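Local coordinates for protein NEQ263 (Nanoarchaeum equitans Kin4-M, PDB 5BN3) that forms, with its partner subunit, the catalytic core of an unusual archaeal ATP synthase and probably binds ATP, at residues B[131-136]-B[300-305]; B[137-142]-B[313-318]; B[225-230]-B[279-284]. One frame throughout, in Å; residues are numbered along the deposited sequence.

Overall arrangement
All three contacts belong to the nucleotide-binding domain. Contact 1 pairs strands 131-134 and 301-304; contact 3 lies at the C-terminal ends of strands 220-226 and 273-281 of the same parallel core, its centre about 9 Å away. The two meet where S134 N faces L280 O at 3.0 Å, probably a hydrogen bond. Contact 2 follows contact 1 directly in segment 137-142 and beyond helix 307-311 in 313-318, about 11 Å centre to centre, and about 15 Å from contact 3. M140 joins all three, its SD 3.7 Å from S134 CB and 3.6 Å from M279 CB. Contact 1 alone nears R326, an ADP-binding residue without ADP in this chain: G301 is about 5 Å from its side chain.

Contact 1. Residues B[131-136]-B[300-305]; sequences AIFSPP and EGQYVL
F133 receives Q302 over one face of its ring. Q302 CB stands 4.1 Å from the centroid of the F133 ring, 7° off the ring normal, which is the geometry of a CH-pi contact. The first torsion of Q302 sets CG between the backbone N and the carbonyl carbon (chi1 67°), and CG then comes 3.9 Å from F133 CE2. The amide beyond it, 28° from the ring plane, gives NE2 to K322 O. V304 CG2 approaches the same ring obliquely, 4.3 Å from F133 CD2. On the other side of the sheet, I132 meets the rim of Y303, with I132 CG1 near the ring plane and 4.3 Å from Y303 CD2, while Y303 OH is bonded to H122 O. L305 crosses P135 at about a right angle, L305 CB being 3.9 Å from P135 CD.

The parallel backbones are held by Y303 N to A131 O (2.8 Å), F133 N to Y303 O (2.9 Å) and L305 N to F133 O (3.0 Å); A131 N to G301 O is weak. Helix 290-296 packs on F133 and helix 140-151 on I132 and L305, so that each face has a helix against part of it. The chemistry thus divides: main-chain polar groups pair within the buried sheet, mostly apolar surfaces meet the helices, and Q302 NE2 and Y303 OH find carbonyl acceptors beyond the two segments.

Contact 2. Residues B[137-142]-B[313-318]; sequences GLPMER and NIYPPI
Y315 and P139 form the centre of the apolar part of this contact. With CG anti to the backbone N (chi1 174°), the Y315 ring starts out toward helix 140-151. P139 CG lies in the plane of the Y315 ring, at its edge, 3.8 Å from Y315 CD2, and also reaches P317 CD at 4.1 Å. Next to this, L138 and P317 lie alongside with their side chains running opposite ways, L138 CD2 4.2 Å from P317 CG. P316, which follows a cis peptide bond, lays its CB 3.9 Å above the centre of the Y315 ring.

The opposite face of that ring carries R142 NE, but the cation-pi component is at most weak: R142 CZ is 5.2 Å from the Y315 ring centroid and 29° off its normal. P139 CB sits over one face of the R142 guanidinium. R142 NH1 also has a long, weak ion pair with E428 of a neighbouring alpha-type chain.

No hydrogen bond crosses between the segments; Y315 OH is instead bonded to Q146 OE1, farther along helix 140-151. An alanine in place of Y315 would probably leave Q146 OE1 without its phenolic mate and open a gap between P316 and R142, beside P139.

Backbone geometry matches on the two sides, since P139 and P317 each centre an inverse gamma turn. The first segment, with P139 as N-cap of helix 140-151, is consistent with the strand-loop-helix position of a P-loop, although SPPGLPMER has no P-loop lysine; the proline-rich connection after helix 307-311 packs against it.

Contact 3. Residues B[225-230]-B[279-284]; sequences MLDMTN and MLTMPG
M279 buries the most surface here, wrapping against L226: M279 CE is 3.6 Å from L226 CB, and M279 CB is equally close, 3.6 Å, to L226 CD1. Its backbone is held at both ends, M279 N giving to M225 O (2.6 Å) and M279 O accepting from M228 N (2.9 Å).

T229 comes next. Its OG1 donates to T281 O at 2.8 Å, tying the first turn of helix 228-241 to the end of strand 273-281.

D227, the N-cap of that helix, follows a cis peptide bond; its CG is anti to the backbone N (chi1 -175°), which directs the carboxylate to strand 273-281. D227 OD1 accepts T229 N at 2.8 Å, a capping bond on the anti side, and T281 N at 3.2 Å on the syn side, the two donors reaching it from opposite faces of the carboxylate plane. D227 OD2 takes T281 OG1 at 2.8 Å, nearly along its C-O axis. R396 of a neighbouring alpha-type chain packs on D227, T229 and T281.

With both carboxylate oxygens gripped, rotation about the last D227 torsion is fixed, and one side chain at once caps a helix and ties it to the neighbouring strand at a subunit interface.

Contact 1. Residues B[131-136]-B[300-305]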
# COMPACT_ATOMS: atom_id res chain seq x y z
N ALA B 131 -14.11 -25.25 -4.84
CA ALA B 131 -13.35 -25.00 -3.62
C ALA B 131 -14.24 -24.65 -2.44
O ALA B 131 -15.38 -24.22 -2.60
CB ALA B 131 -12.34 -23.90 -3.85
N ILE B 132 -13.72 -24.86 -1.23
CA ILE B 132 -14.33 -24.31 -0.03
C ILE B 132 -13.42 -23.21 0.50
O ILE B 132 -12.24 -23.45 0.78
CB ILE B 132 -14.52 -25.40 1.05
CG1 ILE B 132 -15.44 -26.52 0.54
CG2 ILE B 132 -15.11 -24.79 2.32
CD1 ILE B 132 -15.54 -27.69 1.49
N PHE B 133 -13.95 -21.99 0.60
CA PHE B 133 -13.20 -20.86 1.16
C PHE B 133 -13.68 -20.65 2.58
O PHE B 133 -14.89 -20.56 2.82
CB PHE B 133 -13.48 -19.57 0.38
CG PHE B 133 -12.93 -19.54 -1.03
CD1 PHE B 133 -12.20 -20.61 -1.54
CD2 PHE B 133 -13.12 -18.43 -1.83
CE1 PHE B 133 -11.70 -20.57 -2.83
CE2 PHE B 133 -12.62 -18.38 -3.12
CZ PHE B 133 -11.91 -19.45 -3.62
N SER B 134 -12.76 -20.55 3.53
CA SER B 134 -13.16 -20.34 4.92
C SER B 134 -12.32 -19.28 5.63
O SER B 134 -11.11 -19.19 5.42
CB SER B 134 -13.10 -21.65 5.71
OG SER B 134 -13.40 -21.44 7.08
N PRO B 135 -12.98 -18.47 6.47
CA PRO B 135 -12.26 -17.63 7.43
C PRO B 135 -11.55 -18.55 8.41
O PRO B 135 -11.99 -19.69 8.59
CB PRO B 135 -13.39 -16.89 8.17
CG PRO B 135 -14.57 -16.96 7.24
CD PRO B 135 -14.44 -18.26 6.52
N PRO B 136 -10.45 -18.08 9.03
CA PRO B 136 -9.80 -18.90 10.06
C PRO B 136 -10.78 -19.27 11.17
O PRO B 136 -11.59 -18.43 11.57
CB PRO B 136 -8.72 -17.97 10.61
CG PRO B 136 -8.41 -17.05 9.48
CD PRO B 136 -9.72 -16.83 8.76
N GLU B 300 -14.40 -24.22 -10.54
CA GLU B 300 -15.70 -23.98 -11.16
C GLU B 300 -16.72 -23.62 -10.08
O GLU B 300 -17.78 -24.23 -9.98
CB GLU B 300 -16.13 -25.19 -11.99
CG GLU B 300 -15.29 -25.34 -13.26
CD GLU B 300 -15.19 -26.77 -13.77
OE1 GLU B 300 -15.56 -27.71 -13.03
OE2 GLU B 300 -14.73 -26.95 -14.92
N GLY B 301 -16.36 -22.61 -9.29
CA GLY B 301 -17.20 -22.16 -8.20
C GLY B 301 -16.55 -22.37 -6.85
O GLY B 301 -15.43 -22.88 -6.75
N GLN B 302 -17.26 -21.96 -5.80
CA GLN B 302 -16.75 -22.10 -4.45
C GLN B 302 -17.87 -22.03 -3.42
O GLN B 302 -18.87 -21.34 -3.63
CB GLN B 302 -15.70 -21.01 -4.16
CG GLN B 302 -16.25 -19.58 -4.11
CD GLN B 302 -16.55 -19.01 -5.47
OE1 GLN B 302 -15.84 -19.28 -6.45
NE2 GLN B 302 -17.60 -18.19 -5.56
N TYR B 303 -17.70 -22.76 -2.32
CA TYR B 303 -18.59 -22.62 -1.18
C TYR B 303 -17.91 -21.73 -0.14
O TYR B 303 -16.88 -22.10 0.43
CB TYR B 303 -18.93 -23.99 -0.59
CG TYR B 303 -19.54 -24.95 -1.58
CD1 TYR B 303 -20.72 -24.64 -2.24
CD2 TYR B 303 -18.94 -26.17 -1.86
CE1 TYR B 303 -21.29 -25.51 -3.15
CE2 TYR B 303 -19.51 -27.06 -2.77
CZ TYR B 303 -20.68 -26.72 -3.41
OH TYR B 303 -21.24 -27.58 -4.32
N VAL B 304 -18.49 -20.56 0.10
CA VAL B 304 -17.87 -19.58 0.99
C VAL B 304 -18.51 -19.60 2.37
O VAL B 304 -19.73 -19.47 2.50
CB VAL B 304 -17.97 -18.16 0.40
CG1 VAL B 304 -17.35 -17.14 1.34
CG2 VAL B 304 -17.29 -18.12 -0.96
N LEU B 305 -17.69 -19.78 3.40
CA LEU B 305 -18.19 -19.80 4.77
C LEU B 305 -18.26 -18.40 5.37
O LEU B 305 -17.44 -17.53 5.04
CB LEU B 305 -17.35 -20.73 5.65
CG LEU B 305 -17.85 -22.18 5.80
CD1 LEU B 305 -18.47 -22.69 4.52
CD2 LEU B 305 -16.73 -23.10 6.25

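Contact 2. Residues B[137-142]-B[313-318]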
# COMPACT_ATOMS: atom_id res chain seq x y z
N GLY B 137 -10.72 -20.51 11.65
CA GLY B 137 -11.54 -20.93 12.77
C GLY B 137 -12.88 -21.57 12.46
O GLY B 137 -13.47 -22.23 13.32
N LEU B 138 -13.38 -21.39 11.24
CA LEU B 138 -14.70 -21.90 10.87
C LEU B 138 -14.64 -23.38 10.48
O LEU B 138 -13.61 -23.87 10.01
CB LEU B 138 -15.31 -21.04 9.76
CG LEU B 138 -16.24 -19.93 10.27
CD1 LEU B 138 -15.50 -18.94 11.17
CD2 LEU B 138 -16.93 -19.20 9.14
N PRO B 139 -15.76 -24.11 10.68
CA PRO B 139 -15.77 -25.57 10.50
C PRO B 139 -15.72 -26.04 9.04
O PRO B 139 -16.62 -26.77 8.61
CB PRO B 139 -17.10 -25.99 11.13
CG PRO B 139 -17.97 -24.80 10.95
CD PRO B 139 -17.07 -23.61 11.14
N MET B 140 -14.68 -25.65 8.32
CA MET B 140 -14.49 -26.07 6.94
C MET B 140 -14.24 -27.58 6.84
O MET B 140 -14.66 -28.23 5.88
CB MET B 140 -13.33 -25.29 6.32
CG MET B 140 -12.89 -25.76 4.95
SD MET B 140 -11.60 -24.69 4.26
CE MET B 140 -10.40 -24.70 5.58
N GLU B 141 -13.57 -28.13 7.84
CA GLU B 141 -13.25 -29.55 7.86
C GLU B 141 -14.49 -30.41 8.02
O GLU B 141 -14.65 -31.41 7.32
CB GLU B 141 -12.24 -29.87 8.97
CG GLU B 141 -10.93 -29.10 8.87
CD GLU B 141 -10.99 -27.74 9.54
OE1 GLU B 141 -12.05 -27.40 10.11
OE2 GLU B 141 -9.97 -27.01 9.50
N ARG B 142 -15.38 -30.02 8.93
CA ARG B 142 -16.64 -30.72 9.12
C ARG B 142 -17.47 -30.72 7.84
O ARG B 142 -18.09 -31.73 7.49
CB ARG B 142 -17.45 -30.11 10.27
CG ARG B 142 -16.84 -30.36 11.64
CD ARG B 142 -17.91 -30.61 12.70
NE ARG B 142 -18.72 -29.43 12.98
CZ ARG B 142 -18.42 -28.52 13.90
NH1 ARG B 142 -17.31 -28.63 14.62
NH2 ARG B 142 -19.22 -27.48 14.09
N ASN B 313 -24.59 -19.15 15.42
CA ASN B 313 -24.68 -20.59 15.68
C ASN B 313 -25.35 -21.34 14.53
O ASN B 313 -26.13 -22.26 14.75
CB ASN B 313 -25.39 -20.87 17.01
CG ASN B 313 -25.08 -22.25 17.56
OD1 ASN B 313 -23.98 -22.77 17.37
ND2 ASN B 313 -26.04 -22.83 18.26
N ILE B 314 -25.03 -20.94 13.30
CA ILE B 314 -25.53 -21.64 12.12
C ILE B 314 -24.45 -22.54 11.53
O ILE B 314 -23.41 -22.05 11.07
CB ILE B 314 -26.00 -20.66 11.02
CG1 ILE B 314 -27.05 -19.69 11.57
CG2 ILE B 314 -26.53 -21.43 9.82
CD1 ILE B 314 -28.31 -20.36 12.05
N TYR B 315 -24.67 -23.85 11.57
CA TYR B 315 -23.88 -24.79 10.78
C TYR B 315 -24.79 -25.46 9.75
O TYR B 315 -25.91 -25.85 10.08
CB TYR B 315 -23.20 -25.87 11.64
CG TYR B 315 -22.50 -26.92 10.80
CD1 TYR B 315 -23.17 -28.06 10.38
CD2 TYR B 315 -21.18 -26.75 10.40
CE1 TYR B 315 -22.54 -29.01 9.59
CE2 TYR B 315 -20.54 -27.69 9.62
CZ TYR B 315 -21.23 -28.82 9.22
OH TYR B 315 -20.60 -29.76 8.43
N PRO B 316 -24.32 -25.58 8.50
CA PRO B 316 -23.04 -25.04 8.03
C PRO B 316 -23.16 -23.57 7.65
O PRO B 316 -24.16 -23.18 7.06
CB PRO B 316 -22.75 -25.89 6.79
CG PRO B 316 -24.10 -26.27 6.28
CD PRO B 316 -24.98 -26.42 7.49
N PRO B 317 -22.15 -22.77 8.00
CA PRO B 317 -22.23 -21.31 7.82
C PRO B 317 -21.96 -20.87 6.39
O PRO B 317 -21.07 -20.04 6.16
CB PRO B 317 -21.14 -20.80 8.75
CG PRO B 317 -20.10 -21.88 8.72
CD PRO B 317 -20.86 -23.18 8.58
N ILE B 318 -22.73 -21.39 5.44
CA ILE B 318 -22.54 -21.10 4.02
C ILE B 318 -23.24 -19.81 3.57
O ILE B 318 -24.45 -19.66 3.72
CB ILE B 318 -23.02 -22.27 3.14
CG1 ILE B 318 -22.11 -23.49 3.36
CG2 ILE B 318 -23.03 -21.88 1.68
CD1 ILE B 318 -22.51 -24.70 2.54

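Contact 3. Residues B[225-230]-B[279-284]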
# COMPACT_ATOMS: atom_id res chain seq x y z
N MET B 225 -8.43 -31.81 -0.85
CA MET B 225 -7.13 -31.28 -0.46
C MET B 225 -7.21 -30.00 0.37
O MET B 225 -8.06 -29.13 0.13
CB MET B 225 -6.17 -31.14 -1.65
CG MET B 225 -6.64 -30.25 -2.78
SD MET B 225 -5.38 -30.10 -4.08
CE MET B 225 -5.30 -31.78 -4.68
N LEU B 226 -6.30 -29.90 1.34
CA LEU B 226 -6.31 -28.86 2.36
C LEU B 226 -4.89 -28.82 2.90
O LEU B 226 -4.31 -29.88 3.17
CB LEU B 226 -7.27 -29.28 3.47
CG LEU B 226 -7.31 -28.54 4.81
CD1 LEU B 226 -7.95 -27.18 4.65
CD2 LEU B 226 -8.08 -29.36 5.84
N ASP B 227 -4.29 -27.64 3.07
CA ASP B 227 -4.91 -26.33 2.83
C ASP B 227 -4.13 -25.68 1.69
O ASP B 227 -2.90 -25.67 1.72
CB ASP B 227 -4.76 -25.49 4.11
CG ASP B 227 -5.47 -24.15 4.04
OD1 ASP B 227 -5.45 -23.48 2.99
OD2 ASP B 227 -6.04 -23.73 5.08
N MET B 228 -4.83 -25.14 0.70
CA MET B 228 -4.16 -24.56 -0.46
C MET B 228 -3.33 -23.33 -0.10
O MET B 228 -2.40 -22.97 -0.83
CB MET B 228 -5.15 -24.24 -1.59
CG MET B 228 -5.90 -25.44 -2.15
SD MET B 228 -4.89 -26.92 -2.39
CE MET B 228 -3.71 -26.36 -3.62
N THR B 229 -3.66 -22.69 1.01
CA THR B 229 -2.88 -21.54 1.47
C THR B 229 -1.50 -21.99 1.95
O THR B 229 -0.51 -21.28 1.76
CB THR B 229 -3.62 -20.76 2.57
OG1 THR B 229 -4.89 -20.33 2.07
CG2 THR B 229 -2.82 -19.54 2.98
N ASN B 230 -1.43 -23.18 2.55
CA ASN B 230 -0.15 -23.76 2.94
C ASN B 230 0.64 -24.19 1.71
O ASN B 230 1.87 -24.13 1.71
CB ASN B 230 -0.35 -24.96 3.87
CG ASN B 230 -0.91 -24.57 5.21
OD1 ASN B 230 -0.79 -23.42 5.65
ND2 ASN B 230 -1.53 -25.53 5.89
N MET B 279 -9.55 -27.03 -0.47
CA MET B 279 -9.99 -26.21 0.65
C MET B 279 -8.90 -25.22 1.01
O MET B 279 -7.72 -25.56 1.00
CB MET B 279 -10.30 -27.09 1.86
CG MET B 279 -11.49 -28.02 1.67
SD MET B 279 -11.63 -29.17 3.05
CE MET B 279 -10.49 -30.45 2.52
N LEU B 280 -9.31 -23.99 1.31
CA LEU B 280 -8.34 -22.98 1.74
C LEU B 280 -8.88 -22.03 2.80
O LEU B 280 -10.09 -21.78 2.89
CB LEU B 280 -7.80 -22.19 0.53
CG LEU B 280 -8.76 -21.40 -0.37
CD1 LEU B 280 -8.99 -20.00 0.16
CD2 LEU B 280 -8.22 -21.35 -1.79
N THR B 281 -7.97 -21.53 3.62
CA THR B 281 -8.29 -20.49 4.58
C THR B 281 -8.02 -19.15 3.92
O THR B 281 -6.94 -18.93 3.37
CB THR B 281 -7.41 -20.61 5.84
OG1 THR B 281 -7.64 -21.88 6.47
CG2 THR B 281 -7.72 -19.50 6.82
N MET B 282 -9.01 -18.26 3.93
CA MET B 282 -8.82 -16.90 3.44
C MET B 282 -8.15 -16.11 4.55
O MET B 282 -8.80 -15.78 5.54
CB MET B 282 -10.17 -16.25 3.09
CG MET B 282 -10.98 -17.00 2.05
SD MET B 282 -12.54 -16.17 1.63
CE MET B 282 -13.55 -16.59 3.06
N PRO B 283 -6.85 -15.81 4.39
CA PRO B 283 -6.00 -15.22 5.44
C PRO B 283 -6.72 -14.27 6.41
O PRO B 283 -7.19 -14.74 7.44
CB PRO B 283 -4.90 -14.52 4.64
CG PRO B 283 -4.71 -15.44 3.46
CD PRO B 283 -6.11 -15.93 3.12
N GLY B 284 -6.86 -12.98 6.08
CA GLY B 284 -7.56 -12.05 6.98
C GLY B 284 -9.07 -12.07 6.78
O GLY B 284 -9.72 -11.03 6.88